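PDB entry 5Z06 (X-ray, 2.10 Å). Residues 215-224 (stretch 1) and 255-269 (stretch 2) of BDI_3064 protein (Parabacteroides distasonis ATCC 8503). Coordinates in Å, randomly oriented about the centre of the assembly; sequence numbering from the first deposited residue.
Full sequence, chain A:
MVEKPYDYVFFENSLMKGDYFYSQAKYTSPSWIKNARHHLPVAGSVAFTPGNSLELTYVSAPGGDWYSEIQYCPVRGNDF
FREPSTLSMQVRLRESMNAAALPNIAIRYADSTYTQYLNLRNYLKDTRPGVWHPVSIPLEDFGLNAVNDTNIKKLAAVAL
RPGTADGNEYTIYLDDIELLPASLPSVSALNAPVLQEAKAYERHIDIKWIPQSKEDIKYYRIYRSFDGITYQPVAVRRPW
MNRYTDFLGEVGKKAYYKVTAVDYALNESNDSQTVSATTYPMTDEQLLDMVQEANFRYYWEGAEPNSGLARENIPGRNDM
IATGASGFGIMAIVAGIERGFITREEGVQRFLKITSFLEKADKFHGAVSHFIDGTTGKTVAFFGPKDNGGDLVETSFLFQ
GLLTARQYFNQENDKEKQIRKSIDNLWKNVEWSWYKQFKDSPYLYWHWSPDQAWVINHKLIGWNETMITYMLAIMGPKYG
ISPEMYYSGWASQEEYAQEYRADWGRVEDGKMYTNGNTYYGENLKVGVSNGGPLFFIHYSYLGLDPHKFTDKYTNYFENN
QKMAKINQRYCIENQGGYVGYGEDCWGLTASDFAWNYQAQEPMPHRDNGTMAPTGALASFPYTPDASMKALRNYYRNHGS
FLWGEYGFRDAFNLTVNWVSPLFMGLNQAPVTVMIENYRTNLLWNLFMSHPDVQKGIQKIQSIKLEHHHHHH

Stretch 1 215-224: EDIKYYRIYR
Stretch 2, residues 255-269: AYYKVTAVDYALNES

Adjacent antiparallel strands sort their side chains by alternation, and residues 219-224 and 255-262 illustrate the principle. On one face lie Tyr 220, Ile 222, Arg 224, Val 259, Ala 261 and Tyr 257. Here Ile 222 (chi1 m, chi2 89°) sets CG1 4.0 Å from Val 259 CG2 and CG2 4.1 Å from Tyr 257 CD1, while Tyr 220 CB (chi1 m) lies 3.9 Å from CG1 of Val 259 (chi1 t).

The strands are extended (phi -95 to -166°, psi 129 to 167°), their axes 4.6 Å apart at closest approach, their directions 154° apart. Non-hydrogen-bonded pairs (Tyr 220 with Ala 261, Ile 222 with Val 259, Arg 224 with Tyr 257) alternate with hydrogen-bonded pairs (Tyr 219 with Val 262, Arg 221 with Thr 260, Tyr 223 with Lys 258). In the central one, Arg 221 N to Thr 260 O and Thr 260 N to Arg 221 O both measure 2.9 Å.

Further along the chain, a type I turn from Asp 263 to Leu 266 brings the Tyr 264 ring (chi1 m) against the side chain of Lys 218, whose CG lies 3.8 Å from the ring centroid, a CH-pi contact over the face.

The opposite face carries the polar edge. Glu 268 (chi1 t) neutralises Arg 221 through a salt bridge, NH1 to OE1 2.8 Å; its OE2 accepts from Tyr 223 OH at 2.5 Å and Thr 260 OG1 at 2.4 Å, both notably short.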

ATOM      1  N   GLU A 215      21.714  -8.340  11.354  1.00 48.25           N
ATOM      2  CA  GLU A 215      21.998  -7.462  12.495  1.00 51.10           C
ATOM      3  C   GLU A 215      20.910  -6.381  12.717  1.00 48.77           C
ATOM      4  O   GLU A 215      20.449  -5.743  11.772  1.00 48.59           O
ATOM      5  CB  GLU A 215      23.372  -6.807  12.319  1.00 57.52           C
ATOM      6  CG  GLU A 215      24.571  -7.740  12.499  1.00 63.23           C
ATOM      7  CD  GLU A 215      24.850  -8.097  13.962  1.00 65.80           C
ATOM      8  OE1 GLU A 215      25.801  -7.543  14.549  1.00 69.21           O
ATOM      9  OE2 GLU A 215      24.121  -8.931  14.536  1.00 67.45           O
ATOM     10  N   ASP A 216      20.538  -6.157  13.975  1.00 45.80           N
ATOM     11  CA  ASP A 216      19.357  -5.365  14.310  1.00 43.77           C
ATOM     12  C   ASP A 216      19.670  -3.850  14.350  1.00 44.13           C
ATOM     13  O   ASP A 216      19.713  -3.207  15.406  1.00 43.67           O
ATOM     14  CB  ASP A 216      18.728  -5.878  15.607  1.00 43.24           C
ATOM     15  CG  ASP A 216      17.294  -5.437  15.768  1.00 47.64           C
ATOM     16  OD1 ASP A 216      16.746  -4.790  14.854  1.00 52.71           O
ATOM     17  OD2 ASP A 216      16.693  -5.714  16.814  1.00 46.48           O
ATOM     18  N   ILE A 217      19.884  -3.295  13.163  1.00 42.88           N
ATOM     19  CA  ILE A 217      20.170  -1.877  13.001  1.00 41.91           C
ATOM     20  C   ILE A 217      18.887  -1.041  13.026  1.00 41.85           C
ATOM     21  O   ILE A 217      17.772  -1.550  12.798  1.00 37.54           O
ATOM     22  CB  ILE A 217      20.983  -1.588  11.721  1.00 40.04           C
ATOM     23  CG1 ILE A 217      20.213  -1.943  10.451  1.00 41.49           C
ATOM     24  CG2 ILE A 217      22.305  -2.345  11.753  1.00 41.12           C
ATOM     25  CD1 ILE A 217      20.595  -1.075   9.283  1.00 43.11           C
ATOM     26  N   LYS A 218      19.060   0.252  13.288  1.00 40.33           N
ATOM     27  CA  LYS A 218      17.919   1.156  13.423  1.00 42.75           C
ATOM     28  C   LYS A 218      17.415   1.558  12.031  1.00 40.91           C
ATOM     29  O   LYS A 218      16.236   1.452  11.717  1.00 39.00           O
ATOM     30  CB  LYS A 218      18.314   2.385  14.240  1.00 42.30           C
ATOM     31  CG  LYS A 218      17.140   3.195  14.759  1.00 45.01           C
ATOM     32  CD  LYS A 218      17.613   4.509  15.358  1.00 45.21           C
ATOM     33  CE  LYS A 218      16.465   5.369  15.850  1.00 45.83           C
ATOM     34  NZ  LYS A 218      15.780   4.781  17.015  1.00 46.54           N
ATOM     35  N   TYR A 219      18.335   2.035  11.214  1.00 38.86           N
ATOM     36  CA  TYR A 219      18.008   2.471   9.878  1.00 38.43           C
ATOM     37  C   TYR A 219      19.265   2.627   9.087  1.00 38.40           C
ATOM     38  O   TYR A 219      20.367   2.571   9.630  1.00 38.06           O
ATOM     39  CB  TYR A 219      17.197   3.778   9.871  1.00 36.34           C
ATOM     40  CG  TYR A 219      17.611   4.913  10.812  1.00 35.60           C
ATOM     41  CD1 TYR A 219      18.856   5.534  10.718  1.00 35.07           C
ATOM     42  CD2 TYR A 219      16.695   5.438  11.726  1.00 35.08           C
ATOM     43  CE1 TYR A 219      19.195   6.590  11.553  1.00 35.87           C
ATOM     44  CE2 TYR A 219      17.023   6.493  12.557  1.00 34.83           C
ATOM     45  CZ  TYR A 219      18.269   7.068  12.463  1.00 35.53           C
ATOM     46  OH  TYR A 219      18.574   8.119  13.285  1.00 35.71           O
ATOM     47  N   TYR A 220      19.087   2.768   7.790  1.00 38.31           N
ATOM     48  CA  TYR A 220      20.157   3.170   6.907  1.00 40.58           C
ATOM     49  C   TYR A 220      20.055   4.673   6.749  1.00 41.24           C
ATOM     50  O   TYR A 220      18.953   5.199   6.636  1.00 44.56           O
ATOM     51  CB  TYR A 220      20.011   2.478   5.566  1.00 41.14           C
ATOM     52  CG  TYR A 220      20.187   0.992   5.673  1.00 42.58           C
ATOM     53  CD1 TYR A 220      21.464   0.431   5.718  1.00 42.20           C
ATOM     54  CD2 TYR A 220      19.082   0.147   5.745  1.00 44.58           C
ATOM     55  CE1 TYR A 220      21.638  -0.939   5.819  1.00 45.82           C
ATOM     56  CE2 TYR A 220      19.237  -1.225   5.847  1.00 45.29           C
ATOM     57  CZ  TYR A 220      20.513  -1.770   5.879  1.00 46.49           C
ATOM     58  OH  TYR A 220      20.648  -3.137   5.983  1.00 45.15           O
ATOM     59  N   ARG A 221      21.184   5.361   6.788  1.00 40.65           N
ATOM     60  CA  ARG A 221      21.221   6.771   6.494  1.00 41.39           C
ATOM     61  C   ARG A 221      21.754   6.884   5.102  1.00 39.44           C
ATOM     62  O   ARG A 221      22.805   6.294   4.799  1.00 38.62           O
ATOM     63  CB  ARG A 221      22.158   7.516   7.440  1.00 46.85           C
ATOM     64  CG  ARG A 221      21.453   8.425   8.424  1.00 51.78           C
ATOM     65  CD  ARG A 221      22.440   9.154   9.326  1.00 53.33           C
ATOM     66  NE  ARG A 221      21.849   9.375  10.646  1.00 56.67           N
ATOM     67  CZ  ARG A 221      22.513   9.384  11.806  1.00 59.49           C
ATOM     68  NH1 ARG A 221      23.836   9.187  11.856  1.00 59.13           N
ATOM     69  NH2 ARG A 221      21.838   9.590  12.941  1.00 58.30           N
ATOM     70  N   ILE A 222      21.072   7.680   4.275  1.00 35.65           N
ATOM     71  CA  ILE A 222      21.501   7.891   2.900  1.00 36.47           C
ATOM     72  C   ILE A 222      22.095   9.291   2.792  1.00 36.17           C
ATOM     73  O   ILE A 222      21.486  10.262   3.250  1.00 35.51           O
ATOM     74  CB  ILE A 222      20.353   7.715   1.874  1.00 34.83           C
ATOM     75  CG1 ILE A 222      19.793   6.285   1.934  1.00 33.34           C
ATOM     76  CG2 ILE A 222      20.836   8.029   0.453  1.00 36.34           C
ATOM     77  CD1 ILE A 222      18.677   6.102   2.931  1.00 34.41           C
ATOM     78  N   TYR A 223      23.275   9.353   2.173  1.00 34.66           N
ATOM     79  CA  TYR A 223      24.007  10.608   1.927  1.00 39.06           C
ATOM     80  C   TYR A 223      24.073  10.892   0.448  1.00 36.34           C
ATOM     81  O   TYR A 223      24.266   9.997  -0.354  1.00 39.92           O
ATOM     82  CB  TYR A 223      25.438  10.535   2.467  1.00 40.34           C
ATOM     83  CG  TYR A 223      25.486  10.492   3.968  1.00 42.56           C
ATOM     84  CD1 TYR A 223      25.369   9.278   4.635  1.00 44.37           C
ATOM     85  CD2 TYR A 223      25.608  11.662   4.725  1.00 43.61           C
ATOM     86  CE1 TYR A 223      25.385   9.219   6.011  1.00 44.70           C
ATOM     87  CE2 TYR A 223      25.631  11.614   6.109  1.00 44.00           C
ATOM     88  CZ  TYR A 223      25.522  10.385   6.745  1.00 46.02           C
ATOM     89  OH  TYR A 223      25.530  10.310   8.111  1.00 45.74           O
ATOM     90  N   ARG A 224      23.911  12.153   0.103  1.00 36.34           N
ATOM     91  CA  ARG A 224      23.921  12.575  -1.275  1.00 37.35           C
ATOM     92  C   ARG A 224      24.931  13.690  -1.499  1.00 36.27           C
ATOM     93  O   ARG A 224      25.110  14.561  -0.659  1.00 34.53           O
ATOM     94  CB  ARG A 224      22.545  13.066  -1.681  1.00 36.08           C
ATOM     95  CG  ARG A 224      22.448  13.372  -3.169  1.00 36.65           C
ATOM     96  CD  ARG A 224      21.062  13.847  -3.495  1.00 35.96           C
ATOM     97  NE  ARG A 224      20.735  15.092  -2.823  1.00 34.80           N
ATOM     98  CZ  ARG A 224      19.502  15.594  -2.699  1.00 36.51           C
ATOM     99  NH1 ARG A 224      18.440  14.959  -3.182  1.00 37.60           N
ATOM    100  NH2 ARG A 224      19.322  16.747  -2.085  1.00 37.39           N
ATOM    101  N   ALA A 255      23.814  13.007  -9.345  1.00 33.90           N
ATOM    102  CA  ALA A 255      23.937  12.876  -7.896  1.00 35.11           C
ATOM    103  C   ALA A 255      24.714  11.623  -7.540  1.00 35.51           C
ATOM    104  O   ALA A 255      24.670  10.625  -8.249  1.00 35.10           O
ATOM    105  CB  ALA A 255      22.571  12.876  -7.217  1.00 35.18           C
ATOM    106  N   TYR A 256      25.437  11.722  -6.438  1.00 35.39           N
ATOM    107  CA  TYR A 256      26.258  10.662  -5.922  1.00 37.87           C
ATOM    108  C   TYR A 256      25.637  10.275  -4.610  1.00 36.92           C
ATOM    109  O   TYR A 256      25.099  11.128  -3.902  1.00 38.97           O
ATOM    110  CB  TYR A 256      27.699  11.136  -5.656  1.00 39.18           C
ATOM    111  CG  TYR A 256      28.440  11.711  -6.842  1.00 39.99           C
ATOM    112  CD1 TYR A 256      28.150  13.002  -7.300  1.00 41.35           C
ATOM    113  CD2 TYR A 256      29.463  11.001  -7.474  1.00 41.34           C
ATOM    114  CE1 TYR A 256      28.827  13.562  -8.367  1.00 41.30           C
ATOM    115  CE2 TYR A 256      30.156  11.559  -8.554  1.00 43.13           C
ATOM    116  CZ  TYR A 256      29.830  12.848  -8.985  1.00 42.43           C
ATOM    117  OH  TYR A 256      30.461  13.453 -10.038  1.00 42.99           O
ATOM    118  N   TYR A 257      25.731   8.998  -4.281  1.00 35.31           N
ATOM    119  CA  TYR A 257      25.088   8.468  -3.093  1.00 34.20           C
ATOM    120  C   TYR A 257      25.984   7.515  -2.317  1.00 35.33           C
ATOM    121  O   TYR A 257      26.764   6.749  -2.879  1.00 36.18           O
ATOM    122  CB  TYR A 257      23.788   7.759  -3.454  1.00 31.48           C
ATOM    123  CG  TYR A 257      22.774   8.671  -4.060  1.00 29.28           C
ATOM    124  CD1 TYR A 257      21.871   9.360  -3.268  1.00 29.49           C
ATOM    125  CD2 TYR A 257      22.707   8.840  -5.436  1.00 28.98           C
ATOM    126  CE1 TYR A 257      20.924  10.213  -3.836  1.00 29.16           C
ATOM    127  CE2 TYR A 257      21.780   9.697  -6.014  1.00 27.25           C
ATOM    128  CZ  TYR A 257      20.887  10.368  -5.212  1.00 26.92           C
ATOM    129  OH  TYR A 257      19.956  11.181  -5.776  1.00 26.15           O
ATOM    130  N   LYS A 258      25.793   7.557  -1.010  1.00 37.06           N
ATOM    131  CA  LYS A 258      26.603   6.859  -0.060  1.00 39.31           C
ATOM    132  C   LYS A 258      25.629   6.483   1.031  1.00 37.02           C
ATOM    133  O   LYS A 258      24.814   7.313   1.457  1.00 33.48           O
ATOM    134  CB  LYS A 258      27.628   7.837   0.487  1.00 43.20           C
ATOM    135  CG  LYS A 258      29.008   7.296   0.746  1.00 47.85           C
ATOM    136  CD  LYS A 258      30.005   8.451   0.877  1.00 50.98           C
ATOM    137  CE  LYS A 258      29.535   9.480   1.906  1.00 54.97           C
ATOM    138  NZ  LYS A 258      30.623  10.381   2.359  1.00 59.63           N
ATOM    139  N   VAL A 259      25.708   5.249   1.498  1.00 36.33           N
ATOM    140  CA  VAL A 259      24.783   4.791   2.515  1.00 36.66           C
ATOM    141  C   VAL A 259      25.559   4.237   3.700  1.00 37.02           C
ATOM    142  O   VAL A 259      26.530   3.499   3.531  1.00 37.87           O
ATOM    143  CB  VAL A 259      23.848   3.733   1.923  1.00 36.59           C
ATOM    144  CG1 VAL A 259      22.903   3.176   2.985  1.00 38.79           C
ATOM    145  CG2 VAL A 259      23.070   4.339   0.763  1.00 34.00           C
ATOM    146  N   THR A 260      25.109   4.586   4.898  1.00 37.32           N
ATOM    147  CA  THR A 260      25.649   4.002   6.129  1.00 37.95           C
ATOM    148  C   THR A 260      24.533   3.260   6.852  1.00 37.41           C
ATOM    149  O   THR A 260      23.364   3.510   6.589  1.00 33.28           O
ATOM    150  CB  THR A 260      26.214   5.094   7.070  1.00 37.29           C
ATOM    151  OG1 THR A 260      25.164   5.958   7.492  1.00 38.19           O
ATOM    152  CG2 THR A 260      27.288   5.932   6.382  1.00 38.33           C
ATOM    153  N   ALA A 261      24.916   2.340   7.743  1.00 40.61           N
ATOM    154  CA  ALA A 261      23.998   1.696   8.692  1.00 39.86           C
ATOM    155  C   ALA A 261      24.141   2.338  10.063  1.00 40.91           C
ATOM    156  O   ALA A 261      25.249   2.579  10.532  1.00 42.81           O
ATOM    157  CB  ALA A 261      24.276   0.208   8.785  1.00 39.98           C
ATOM    158  N   VAL A 262      23.012   2.606  10.703  1.00 41.89           N
ATOM    159  CA  VAL A 262      22.965   3.267  11.997  1.00 40.48           C
ATOM    160  C   VAL A 262      22.300   2.300  12.964  1.00 42.01           C
ATOM    161  O   VAL A 262      21.240   1.767  12.659  1.00 39.95           O
ATOM    162  CB  VAL A 262      22.166   4.574  11.913  1.00 40.53           C
ATOM    163  CG1 VAL A 262      22.089   5.284  13.260  1.00 39.64           C
ATOM    164  CG2 VAL A 262      22.782   5.490  10.868  1.00 41.06           C
ATOM    165  N   ASP A 263      22.935   2.058  14.115  1.00 41.86           N
ATOM    166  CA  ASP A 263      22.358   1.188  15.143  1.00 40.94           C
ATOM    167  C   ASP A 263      21.490   2.011  16.075  1.00 39.29           C
ATOM    168  O   ASP A 263      21.434   3.240  15.954  1.00 40.18           O
ATOM    169  CB  ASP A 263      23.449   0.387  15.892  1.00 44.37           C
ATOM    170  CG  ASP A 263      24.351   1.246  16.795  1.00 44.64           C
ATOM    171  OD1 ASP A 263      23.946   2.321  17.273  1.00 43.03           O
ATOM    172  OD2 ASP A 263      25.495   0.806  17.031  1.00 46.04           O
ATOM    173  N   TYR A 264      20.820   1.350  17.009  1.00 37.87           N
ATOM    174  CA  TYR A 264      19.932   2.050  17.938  1.00 42.02           C
ATOM    175  C   TYR A 264      20.635   3.007  18.906  1.00 45.54           C
ATOM    176  O   TYR A 264      20.008   3.938  19.420  1.00 49.45           O
ATOM    177  CB  TYR A 264      19.038   1.064  18.691  1.00 40.87           C
ATOM    178  CG  TYR A 264      17.848   0.651  17.869  1.00 38.83           C
ATOM    179  CD1 TYR A 264      17.984  -0.231  16.802  1.00 37.47           C
ATOM    180  CD2 TYR A 264      16.586   1.174  18.134  1.00 38.10           C
ATOM    181  CE1 TYR A 264      16.886  -0.603  16.046  1.00 37.44           C
ATOM    182  CE2 TYR A 264      15.487   0.814  17.387  1.00 36.13           C
ATOM    183  CZ  TYR A 264      15.641  -0.065  16.332  1.00 37.76           C
ATOM    184  OH  TYR A 264      14.543  -0.432  15.593  1.00 34.00           O
ATOM    185  N   ALA A 265      21.933   2.798  19.131  1.00 47.98           N
ATOM    186  CA  ALA A 265      22.757   3.756  19.873  1.00 48.23           C
ATOM    187  C   ALA A 265      23.144   4.966  19.016  1.00 49.00           C
ATOM    188  O   ALA A 265      23.796   5.886  19.518  1.00 47.24           O
ATOM    189  CB  ALA A 265      24.004   3.079  20.419  1.00 48.25           C
ATOM    190  N   LEU A 266      22.739   4.951  17.737  1.00 45.51           N
ATOM    191  CA  LEU A 266      23.045   5.979  16.752  1.00 44.99           C
ATOM    192  C   LEU A 266      24.532   6.024  16.407  1.00 45.29           C
ATOM    193  O   LEU A 266      25.050   7.048  15.999  1.00 47.31           O
ATOM    194  CB  LEU A 266      22.479   7.354  17.147  1.00 43.48           C
ATOM    195  CG  LEU A 266      21.010   7.345  17.584  1.00 45.53           C
ATOM    196  CD1 LEU A 266      20.525   8.746  17.895  1.00 44.90           C
ATOM    197  CD2 LEU A 266      20.104   6.717  16.531  1.00 46.57           C
ATOM    198  N   ASN A 267      25.209   4.891  16.531  1.00 47.34           N
ATOM    199  CA  ASN A 267      26.536   4.753  15.937  1.00 49.84           C
ATOM    200  C   ASN A 267      26.318   4.528  14.461  1.00 49.27           C
ATOM    201  O   ASN A 267      25.299   3.980  14.060  1.00 45.76           O
ATOM    202  CB  ASN A 267      27.309   3.564  16.502  1.00 49.86           C
ATOM    203  CG  ASN A 267      27.423   3.613  18.010  1.00 50.76           C
ATOM    204  OD1 ASN A 267      27.864   4.615  18.583  1.00 47.91           O
ATOM    205  ND2 ASN A 267      26.998   2.541  18.660  1.00 47.69           N
ATOM    206  N   GLU A 268      27.301   4.928  13.675  1.00 49.74           N
ATOM    207  CA  GLU A 268      27.201   4.897  12.239  1.00 51.22           C
ATOM    208  C   GLU A 268      28.294   4.012  11.679  1.00 50.70           C
ATOM    209  O   GLU A 268      29.451   4.138  12.046  1.00 54.68           O
ATOM    210  CB  GLU A 268      27.316   6.325  11.704  1.00 54.69           C
ATOM    211  CG  GLU A 268      27.046   6.483  10.214  1.00 56.47           C
ATOM    212  CD  GLU A 268      26.378   7.803   9.842  1.00 56.71           C
ATOM    213  OE1 GLU A 268      26.288   8.747  10.658  1.00 59.08           O
ATOM    214  OE2 GLU A 268      25.906   7.896   8.707  1.00 55.43           O
ATOM    215  N   SER A 269      27.921   3.116  10.775  1.00 49.90           N
ATOM    216  CA  SER A 269      28.885   2.334  10.040  1.00 49.52           C
ATOM    217  C   SER A 269      29.803   3.233   9.239  1.00 51.44           C
ATOM    218  O   SER A 269      29.593   4.450   9.111  1.00 49.00           O
ATOM    219  CB  SER A 269      28.190   1.401   9.048  1.00 50.54           C
ATOM    220  OG  SER A 269      27.730   2.135   7.919  1.00 48.04           O
TER
HETATM  221  O   HOH W   1      21.149  -1.536  17.028  1.00 40.77           O